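Local atomic coordinates of putative glycoside hydrolase (Bacteroides ovatus, PDB entry 4ONZ), a protein that is of unknown exact function but is built as a five-bladed beta-propeller, the fold known from related carbohydrate-active enzymes. Residues Cys119-Val124 with Phe323-Val328; Gly258-Tyr263 with Ala283-Leu288. All coordinates share one frame; numbering follows the deposited sequence.

Interaction 1 of 2, residues Cys119-Val124 with Phe323-Val328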
loop_
_atom_site.group_PDB
_atom_site.type_symbol
_atom_site.label_atom_id
_atom_site.label_comp_id
_atom_site.label_asym_id
_atom_site.label_seq_id
_atom_site.Cartn_x
_atom_site.Cartn_y
_atom_site.Cartn_z
ATOM N N CYS A 119 4.065 13.230 -1.642
ATOM C CA CYS A 119 4.123 11.936 -1.004
ATOM C C CYS A 119 2.873 11.119 -1.363
ATOM O O CYS A 119 1.736 11.481 -1.014
ATOM C CB CYS A 119 4.207 12.191 0.503
ATOM S SG CYS A 119 5.362 13.522 0.974
ATOM N N GLU A 120 3.104 10.004 -2.052
ATOM C CA GLU A 120 2.058 9.140 -2.572
ATOM C C GLU A 120 2.053 7.732 -2.004
ATOM O O GLU A 120 3.049 7.242 -1.481
ATOM C CB GLU A 120 2.275 8.933 -4.089
ATOM C CG GLU A 120 2.512 10.184 -4.925
ATOM C CD GLU A 120 2.856 9.876 -6.382
ATOM O OE1 GLU A 120 3.107 8.694 -6.706
ATOM O OE2 GLU A 120 2.875 10.817 -7.205
ATOM N N ASP A 121 0.888 7.108 -2.140
ATOM C CA ASP A 121 0.682 5.687 -1.920
ATOM C C ASP A 121 1.373 5.075 -0.696
ATOM O O ASP A 121 2.300 4.285 -0.833
ATOM C CB ASP A 121 1.148 4.941 -3.169
ATOM C CG ASP A 121 0.408 5.363 -4.441
ATOM O OD1 ASP A 121 -0.502 6.195 -4.385
ATOM O OD2 ASP A 121 0.754 4.832 -5.518
ATOM N N PRO A 122 0.903 5.423 0.498
ATOM C CA PRO A 122 1.500 4.877 1.698
ATOM C C PRO A 122 1.082 3.440 2.015
ATOM O O PRO A 122 -0.016 3.001 1.660
ATOM C CB PRO A 122 0.953 5.795 2.794
ATOM C CG PRO A 122 -0.381 6.209 2.279
ATOM C CD PRO A 122 -0.162 6.394 0.805
ATOM N N ARG A 123 1.975 2.725 2.678
ATOM C CA ARG A 123 1.681 1.422 3.252
ATOM C C ARG A 123 2.263 1.511 4.644
ATOM O O ARG A 123 3.401 1.954 4.807
ATOM C CB ARG A 123 2.304 0.294 2.445
ATOM C CG ARG A 123 1.607 0.101 1.108
ATOM C CD ARG A 123 2.470 -0.622 0.104
ATOM N NE ARG A 123 1.738 -0.837 -1.146
ATOM C CZ ARG A 123 1.509 0.098 -2.072
ATOM N NH1 ARG A 123 1.964 1.337 -1.935
ATOM N NH2 ARG A 123 0.830 -0.218 -3.174
ATOM N N VAL A 124 1.484 1.123 5.641
ATOM C CA VAL A 124 1.906 1.241 7.030
ATOM C C VAL A 124 1.832 -0.061 7.823
ATOM O O VAL A 124 0.880 -0.825 7.709
ATOM C CB VAL A 124 1.068 2.322 7.747
ATOM C CG1 VAL A 124 1.376 2.363 9.249
ATOM C CG2 VAL A 124 1.322 3.677 7.109
ATOM N N PHE A 323 -7.597 -0.675 -6.221
ATOM C CA PHE A 323 -6.180 -0.771 -5.845
ATOM C C PHE A 323 -6.087 -0.962 -4.340
ATOM O O PHE A 323 -6.354 -0.032 -3.570
ATOM C CB PHE A 323 -5.436 0.481 -6.294
ATOM C CG PHE A 323 -3.940 0.356 -6.220
ATOM C CD1 PHE A 323 -3.234 -0.235 -7.255
ATOM C CD2 PHE A 323 -3.238 0.852 -5.139
ATOM C CE1 PHE A 323 -1.853 -0.342 -7.207
ATOM C CE2 PHE A 323 -1.864 0.752 -5.089
ATOM C CZ PHE A 323 -1.169 0.156 -6.123
ATOM N N ILE A 324 -5.726 -2.181 -3.945
ATOM C CA ILE A 324 -5.703 -2.605 -2.540
ATOM C C ILE A 324 -4.425 -2.176 -1.864
ATOM O O ILE A 324 -3.338 -2.480 -2.354
ATOM C CB ILE A 324 -5.812 -4.137 -2.404
ATOM C CG1 ILE A 324 -6.931 -4.706 -3.281
ATOM C CG2 ILE A 324 -6.011 -4.541 -0.950
ATOM C CD1 ILE A 324 -8.289 -4.084 -3.092
ATOM N N GLU A 325 -4.537 -1.490 -0.728
ATOM C CA GLU A 325 -3.329 -0.952 -0.099
ATOM C C GLU A 325 -3.294 -0.963 1.432
ATOM O O GLU A 325 -2.222 -0.759 2.027
ATOM C CB GLU A 325 -3.115 0.455 -0.668
ATOM C CG GLU A 325 -1.771 1.125 -0.381
ATOM C CD GLU A 325 -1.568 2.367 -1.236
ATOM O OE1 GLU A 325 -2.149 2.428 -2.351
ATOM O OE2 GLU A 325 -0.830 3.290 -0.805
ATOM N N GLY A 326 -4.443 -1.208 2.064
ATOM C CA GLY A 326 -4.524 -1.286 3.517
ATOM C C GLY A 326 -5.195 -2.558 3.977
ATOM O O GLY A 326 -6.154 -3.012 3.367
ATOM N N LEU A 327 -4.680 -3.134 5.058
ATOM C CA LEU A 327 -5.221 -4.349 5.627
ATOM C C LEU A 327 -5.070 -4.303 7.138
ATOM O O LEU A 327 -3.948 -4.223 7.661
ATOM C CB LEU A 327 -4.494 -5.573 5.071
ATOM C CG LEU A 327 -4.974 -6.922 5.593
ATOM C CD1 LEU A 327 -6.432 -7.184 5.201
ATOM C CD2 LEU A 327 -4.065 -8.027 5.068
ATOM N N VAL A 328 -6.194 -4.364 7.850
ATOM C CA VAL A 328 -6.150 -4.321 9.314
ATOM C C VAL A 328 -7.010 -5.412 9.933
ATOM O O VAL A 328 -8.045 -5.793 9.382
ATOM C CB VAL A 328 -6.584 -2.951 9.877
ATOM C CG1 VAL A 328 -5.615 -1.859 9.447
ATOM C CG2 VAL A 328 -7.990 -2.585 9.449
HETATM O O HOH W 1 -1.119 -0.080 4.620
#

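Interaction 2 of 2, residues Gly258-Tyr263 with Ala283-Leu288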
loop_
_atom_site.group_PDB
_atom_site.type_symbol
_atom_site.label_atom_id
_atom_site.label_comp_id
_atom_site.label_asym_id
_atom_site.label_seq_id
_atom_site.Cartn_x
_atom_site.Cartn_y
_atom_site.Cartn_z
ATOM N N GLY A 258 1.856 -20.207 5.034
ATOM C CA GLY A 258 3.046 -19.468 4.625
ATOM C C GLY A 258 2.776 -17.977 4.609
ATOM O O GLY A 258 1.907 -17.495 5.328
ATOM N N ILE A 259 3.516 -17.251 3.777
ATOM C CA ILE A 259 3.357 -15.801 3.668
ATOM C C ILE A 259 2.431 -15.486 2.510
ATOM O O ILE A 259 2.638 -15.983 1.409
ATOM C CB ILE A 259 4.717 -15.114 3.418
ATOM C CG1 ILE A 259 5.645 -15.347 4.616
ATOM C CG2 ILE A 259 4.536 -13.614 3.172
ATOM C CD1 ILE A 259 7.108 -15.082 4.337
ATOM N N VAL A 260 1.416 -14.664 2.756
ATOM C CA VAL A 260 0.512 -14.226 1.701
ATOM C C VAL A 260 0.770 -12.745 1.408
ATOM O O VAL A 260 0.767 -11.888 2.317
ATOM C CB VAL A 260 -0.981 -14.449 2.035
ATOM C CG1 VAL A 260 -1.888 -13.804 0.982
ATOM C CG2 VAL A 260 -1.287 -15.948 2.139
ATOM N N LEU A 261 1.022 -12.462 0.137
ATOM C CA LEU A 261 1.168 -11.095 -0.325
ATOM C C LEU A 261 -0.053 -10.783 -1.177
ATOM O O LEU A 261 -0.292 -11.455 -2.187
ATOM C CB LEU A 261 2.440 -10.924 -1.159
ATOM C CG LEU A 261 2.632 -9.535 -1.799
ATOM C CD1 LEU A 261 2.793 -8.448 -0.742
ATOM C CD2 LEU A 261 3.814 -9.537 -2.758
ATOM N N VAL A 262 -0.850 -9.808 -0.745
ATOM C CA VAL A 262 -1.949 -9.308 -1.558
ATOM C C VAL A 262 -1.310 -8.287 -2.509
ATOM O O VAL A 262 -0.603 -7.364 -2.073
ATOM C CB VAL A 262 -3.078 -8.664 -0.718
ATOM C CG1 VAL A 262 -4.059 -7.912 -1.608
ATOM C CG2 VAL A 262 -3.811 -9.723 0.091
ATOM N N TYR A 263 -1.529 -8.462 -3.808
ATOM C CA TYR A 263 -0.938 -7.563 -4.778
ATOM C C TYR A 263 -1.944 -7.139 -5.835
ATOM O O TYR A 263 -2.993 -7.755 -6.003
ATOM C CB TYR A 263 0.315 -8.189 -5.405
ATOM C CG TYR A 263 0.083 -9.299 -6.409
ATOM C CD1 TYR A 263 -0.042 -10.623 -6.007
ATOM C CD2 TYR A 263 0.044 -9.026 -7.771
ATOM C CE1 TYR A 263 -0.227 -11.634 -6.933
ATOM C CE2 TYR A 263 -0.132 -10.032 -8.702
ATOM C CZ TYR A 263 -0.268 -11.331 -8.285
ATOM O OH TYR A 263 -0.454 -12.318 -9.231
ATOM N N ALA A 283 -7.094 -7.325 -7.881
ATOM C CA ALA A 283 -6.209 -7.826 -6.837
ATOM C C ALA A 283 -6.023 -9.344 -6.843
ATOM O O ALA A 283 -6.980 -10.098 -6.968
ATOM C CB ALA A 283 -6.736 -7.384 -5.484
ATOM N N GLY A 284 -4.776 -9.773 -6.697
ATOM C CA GLY A 284 -4.431 -11.182 -6.611
ATOM C C GLY A 284 -3.731 -11.479 -5.309
ATOM O O GLY A 284 -3.562 -10.595 -4.468
ATOM N N GLN A 285 -3.343 -12.735 -5.133
ATOM C CA GLN A 285 -2.608 -13.162 -3.943
ATOM C C GLN A 285 -1.499 -14.121 -4.325
ATOM O O GLN A 285 -1.653 -14.940 -5.229
ATOM C CB GLN A 285 -3.511 -13.817 -2.903
ATOM C CG GLN A 285 -4.476 -12.864 -2.247
ATOM C CD GLN A 285 -5.337 -13.516 -1.179
ATOM O OE1 GLN A 285 -4.934 -14.483 -0.519
ATOM N NE2 GLN A 285 -6.524 -12.965 -0.983
ATOM N N LEU A 286 -0.385 -14.000 -3.616
ATOM C CA LEU A 286 0.785 -14.822 -3.815
ATOM C C LEU A 286 1.067 -15.497 -2.473
ATOM O O LEU A 286 1.089 -14.826 -1.438
ATOM C CB LEU A 286 1.953 -13.925 -4.236
ATOM C CG LEU A 286 3.254 -14.553 -4.719
ATOM C CD1 LEU A 286 3.005 -15.416 -5.952
ATOM C CD2 LEU A 286 4.294 -13.482 -5.024
ATOM N N LEU A 287 1.228 -16.818 -2.489
ATOM C CA LEU A 287 1.566 -17.588 -1.301
ATOM C C LEU A 287 3.034 -17.945 -1.406
ATOM O O LEU A 287 3.452 -18.608 -2.364
ATOM C CB LEU A 287 0.744 -18.879 -1.206
ATOM C CG LEU A 287 1.022 -19.713 0.058
ATOM C CD1 LEU A 287 0.528 -18.985 1.302
ATOM C CD2 LEU A 287 0.397 -21.093 -0.026
ATOM N N LEU A 288 3.816 -17.516 -0.423
ATOM C CA LEU A 288 5.237 -17.811 -0.412
ATOM C C LEU A 288 5.585 -18.663 0.787
ATOM O O LEU A 288 4.859 -18.679 1.776
ATOM C CB LEU A 288 6.063 -16.530 -0.415
ATOM C CG LEU A 288 5.660 -15.607 -1.568
ATOM C CD1 LEU A 288 4.730 -14.514 -1.055
ATOM C CD2 LEU A 288 6.864 -14.971 -2.228
HETATM O O HOH W 2 -2.734 -13.669 -8.091
#

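Interaction 1 of 2, residues Cys119-Val124 with Phe323-Val328
Glu325 reaches across to lie flat over the guanidinium of Arg123, and this stack is the dense part of the contact. With CG anti to its backbone N (chi1 -168°) and the chain extended beyond, Glu325 sets CG 3.8 Å above the centre of the Arg123 guanidinium, the carboxylate plane tilted only 11° from it. The contact rests on these stacked planes; a salt bridge of charges alone from Arg123 NH1 to Glu325 OE2 (3.6 Å) is doubtful, because that oxygen is modelled too close to a neighbour. The ring of Phe323 stands nearly upright to the guanidinium (87°), with CE2 3.4 Å from Arg123 NH2. Arg123 donates from NE to Gly249 O and from NH2 to Cys248 O. The backbones, by contrast, nowhere pair: their axes come no closer than 6.9 Å, and a water bridges them, accepting from Val124 N (3.0 Å) and donating to Glu325 O (2.9 Å). Asp121, salt-bridged to Arg68, lies beside a bound unknown ligand. The segments are edge strands of different sheets, 118-126 paired with 132-139 and 322-330 with 333-340, where Glu325 and Gly326 form a classic beta bulge facing Tyr337.

Interaction 2 of 2, residues Gly258-Tyr263 with Ala283-Leu288
Residues Ile259-Tyr263 pair antiparallel with Gly284-Leu288, the segment directions 159° apart and six backbone hydrogen bonds joining the pairs Ile259-Leu288, Leu261-Leu286 and Tyr263-Gly284. The bond from Tyr263 N to Gly284 O (3.0 Å) is the one whose donor stands above the carbonyl plane, 42° out of it. CA-H...O contacts fill the intervals, the shortest from Val260 CA to Leu286 O (3.2 Å). One face of the sheet carries Val260, Val262, Gln285 and Leu287. There Val260 splits its branches: CG2 meets Leu287 CD1 at 3.6 Å, while CG1 touches Gln285 OE1 at 3.5 Å. The Gln285 chain, extended beyond CG, runs side by side with Val262, and its amide NE2 goes on to donate to Ile15 O. The other face carries Ile259, Leu261, Leu286 and Leu288, with Leu288 CD1 4.3 Å from Leu261 CB, and Tyr203 of strand 200-204 packs on it. On this same face Tyr263 takes the crowded position between backbone N and carbonyl carbon (chi1 74°), which swings its ring across the neighbouring strand. Gly284 CA lies 4.2 Å above the ring plane, toward the rim, and the absence of a side chain there leaves the ring its place. Tyr263 OH is gripped by Asp242, by Arg299 and by a water donating at 2.9 Å, which in turn accepts a weak bond from Gln285 N. A tyrosine ring laid over its cross-strand glycine resembles the aromatic rescue of glycine in antiparallel sheets. The two strands are the middle pair of a propeller blade, between strands 245-255 and 296-299.

Overall arrangement
Interaction 2 is nested inside the long loop closed by interaction 1: the chain passes through 119-124, then 258-263 and 283-288, and returns at 323-328. Their centres are about 15 Å apart. Interaction 1 lies about 3 Å from the centre of the chain, where edge strands of two different blades face each other near the propeller axis; interaction 2 lies about 13 Å out, within a single blade. Strand 245-255 belongs to the blade of interaction 2 and also borders interaction 1. Ile324, on the strand of interaction 1, packs against residues of interaction 2, its CG1 3.5 Å from Ala283 CB and its CG2 4.0 Å from Val262 CG1, so the two contacts adjoin.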